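Putative anti-sigma factor antagonist TM_1081 (Thermotoga maritima, PDB 3F43) probably acts, when phosphorylated, as an anti-anti-sigma factor that counteracts an anti-sigma factor and so releases a sigma factor from inhibition. Local coordinates at residues K41-F44 with D45-N49. Residues are numbered along the deposited sequence; the frame is centred on the assembly and turned at random.
Sequences KWVF and DEFLN
Asp45 meets Lys41 one helical turn back in an i to i+4 salt bridge: NZ of Lys41 lies 2.8 Å from OD2 of Asp45 and sits at the syn lone pair of that oxygen. The lysine chain is extended as far as CE and bends only at chi4 (46°), which turns the ammonium group in to the carboxylate. At Glu46 it is the aliphatic part that makes contact, with CG 3.4 Å from NE1 of Trp42 and lying over one face of the indole. The indole N-H is hydrogen-bonded to the backbone O of His11, a residue of the purification tag and so not a partner in the natural protein. Phe47 presents its edge to the six-membered ring of Trp42, a T-shaped pair with planes at 87° and centroids 5.2 Å apart; CE2 of Phe47 lies above the rim of the indole, close to CH2 of Trp42. The side chains of Trp42 and Phe47 both touch Leu25 of strand 22-25, which places them on the side of helix 36-48 that packs on the sheet, in the beta-alpha-beta crossover from strand 22-25 to strand 54-58 of this STAS domain. Here the backbone widens into a pi-type turn: O of Val43 accepts from N of Phe47 at 3.0 Å and from N of Leu48 at 3.1 Å, the i+5 bond being the straighter. Leu48 carries a CH-pi contact, its CD1 standing 3.6 Å from the centroid of the Phe44 ring, almost on the ring normal. The same methyl packs on CG1 of Val43, while Ile80 of helix 67-83 and Ile55 of strand 54-58 also touch the leucine. Asn49 continues the i+5 spacing: its backbone N-H donates to O of Phe44, with N 2.8 Å from that oxygen, and its side-chain OD1 approaches the edge of the Phe44 ring near CD2, the amide plane steeply inclined to the ring.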
loop_
_atom_site.group_PDB
_atom_site.type_symbol
_atom_site.label_atom_id
_atom_site.label_comp_id
_atom_site.label_asym_id
_atom_site.label_seq_id
_atom_site.Cartn_x
_atom_site.Cartn_y
_atom_site.Cartn_z
ATOM N N LYS A 41 7.334 -1.001 -11.383
ATOM C CA LYS A 41 7.747 -0.301 -12.602
ATOM C C LYS A 41 7.760 -1.247 -13.781
ATOM O O LYS A 41 7.281 -0.912 -14.835
ATOM C CB LYS A 41 9.092 0.372 -12.413
ATOM C CG LYS A 41 9.512 1.192 -13.598
ATOM C CD LYS A 41 10.727 2.043 -13.282
ATOM C CE LYS A 41 11.447 2.491 -14.557
ATOM N NZ LYS A 41 10.523 3.024 -15.616
ATOM N N TRP A 42 8.230 -2.460 -13.550
ATOM C CA TRP A 42 8.262 -3.496 -14.586
ATOM C C TRP A 42 6.850 -3.900 -15.061
ATOM O O TRP A 42 6.593 -3.905 -16.293
ATOM C CB TRP A 42 9.070 -4.694 -14.097
ATOM C CG TRP A 42 9.103 -5.876 -15.038
ATOM C CD1 TRP A 42 9.851 -6.004 -16.176
ATOM C CD2 TRP A 42 8.335 -7.062 -14.923
ATOM N NE1 TRP A 42 9.611 -7.216 -16.769
ATOM C CE2 TRP A 42 8.701 -7.901 -16.016
ATOM C CE3 TRP A 42 7.425 -7.540 -13.979
ATOM C CZ2 TRP A 42 8.141 -9.157 -16.207
ATOM C CZ3 TRP A 42 6.872 -8.792 -14.173
ATOM C CH2 TRP A 42 7.252 -9.591 -15.280
ATOM N N VAL A 43 5.920 -4.086 -14.127
ATOM C CA VAL A 43 4.559 -4.472 -14.517
ATOM C C VAL A 43 3.906 -3.330 -15.325
ATOM O O VAL A 43 3.266 -3.556 -16.357
ATOM C CB VAL A 43 3.690 -4.864 -13.294
ATOM C CG1 VAL A 43 2.184 -5.019 -13.719
ATOM C CG2 VAL A 43 4.265 -6.144 -12.607
ATOM N N PHE A 44 4.067 -2.106 -14.851
ATOM C CA PHE A 44 3.553 -0.937 -15.591
ATOM C C PHE A 44 4.230 -0.755 -16.935
ATOM O O PHE A 44 3.584 -0.557 -17.965
ATOM C CB PHE A 44 3.601 0.346 -14.753
ATOM C CG PHE A 44 2.454 0.460 -13.778
ATOM C CD1 PHE A 44 2.432 -0.251 -12.615
ATOM C CD2 PHE A 44 1.382 1.296 -14.052
ATOM C CE1 PHE A 44 1.344 -0.144 -11.724
ATOM C CE2 PHE A 44 0.316 1.387 -13.159
ATOM C CZ PHE A 44 0.299 0.694 -12.017
ATOM N N ASP A 45 5.555 -0.809 -16.968
ATOM C CA ASP A 45 6.228 -0.591 -18.236
ATOM C C ASP A 45 5.968 -1.675 -19.274
ATOM O O ASP A 45 5.789 -1.368 -20.479
ATOM C CB ASP A 45 7.729 -0.455 -18.054
ATOM C CG ASP A 45 8.157 0.821 -17.377
ATOM O OD1 ASP A 45 7.393 1.799 -17.267
ATOM O OD2 ASP A 45 9.329 0.853 -16.969
ATOM N N GLU A 46 5.995 -2.937 -18.851
ATOM C CA GLU A 46 5.856 -4.062 -19.767
ATOM C C GLU A 46 4.432 -4.417 -20.160
ATOM O O GLU A 46 4.206 -4.885 -21.268
ATOM C CB GLU A 46 6.506 -5.319 -19.159
ATOM C CG GLU A 46 7.980 -5.158 -18.939
ATOM C CD GLU A 46 8.762 -4.970 -20.232
ATOM O OE1 GLU A 46 8.469 -5.664 -21.233
ATOM O OE2 GLU A 46 9.666 -4.118 -20.261
ATOM N N PHE A 47 3.486 -4.220 -19.247
ATOM C CA PHE A 47 2.147 -4.708 -19.450
ATOM C C PHE A 47 1.125 -3.560 -19.423
ATOM O O PHE A 47 0.487 -3.288 -20.428
ATOM C CB PHE A 47 1.858 -5.815 -18.455
ATOM C CG PHE A 47 2.904 -6.907 -18.477
ATOM C CD1 PHE A 47 3.153 -7.603 -19.640
ATOM C CD2 PHE A 47 3.662 -7.170 -17.353
ATOM C CE1 PHE A 47 4.145 -8.561 -19.688
ATOM C CE2 PHE A 47 4.678 -8.121 -17.394
ATOM C CZ PHE A 47 4.892 -8.814 -18.548
ATOM N N LEU A 48 0.928 -2.952 -18.254
ATOM C CA LEU A 48 -0.207 -2.036 -18.079
ATOM C C LEU A 48 -0.112 -0.854 -19.039
ATOM O O LEU A 48 -1.097 -0.485 -19.674
ATOM C CB LEU A 48 -0.317 -1.554 -16.633
ATOM C CG LEU A 48 -0.644 -2.632 -15.612
ATOM C CD1 LEU A 48 -0.538 -2.180 -14.151
ATOM C CD2 LEU A 48 -2.013 -3.265 -15.868
ATOM N N ASN A 49 1.069 -0.269 -19.181
ATOM C CA ASN A 49 1.213 0.868 -20.093
ATOM C C ASN A 49 1.202 0.511 -21.577
ATOM O O ASN A 49 1.096 1.394 -22.421
ATOM C CB ASN A 49 2.445 1.702 -19.726
ATOM C CG ASN A 49 2.349 2.334 -18.327
ATOM O OD1 ASN A 49 1.271 2.426 -17.716
ATOM N ND2 ASN A 49 3.487 2.778 -17.818
#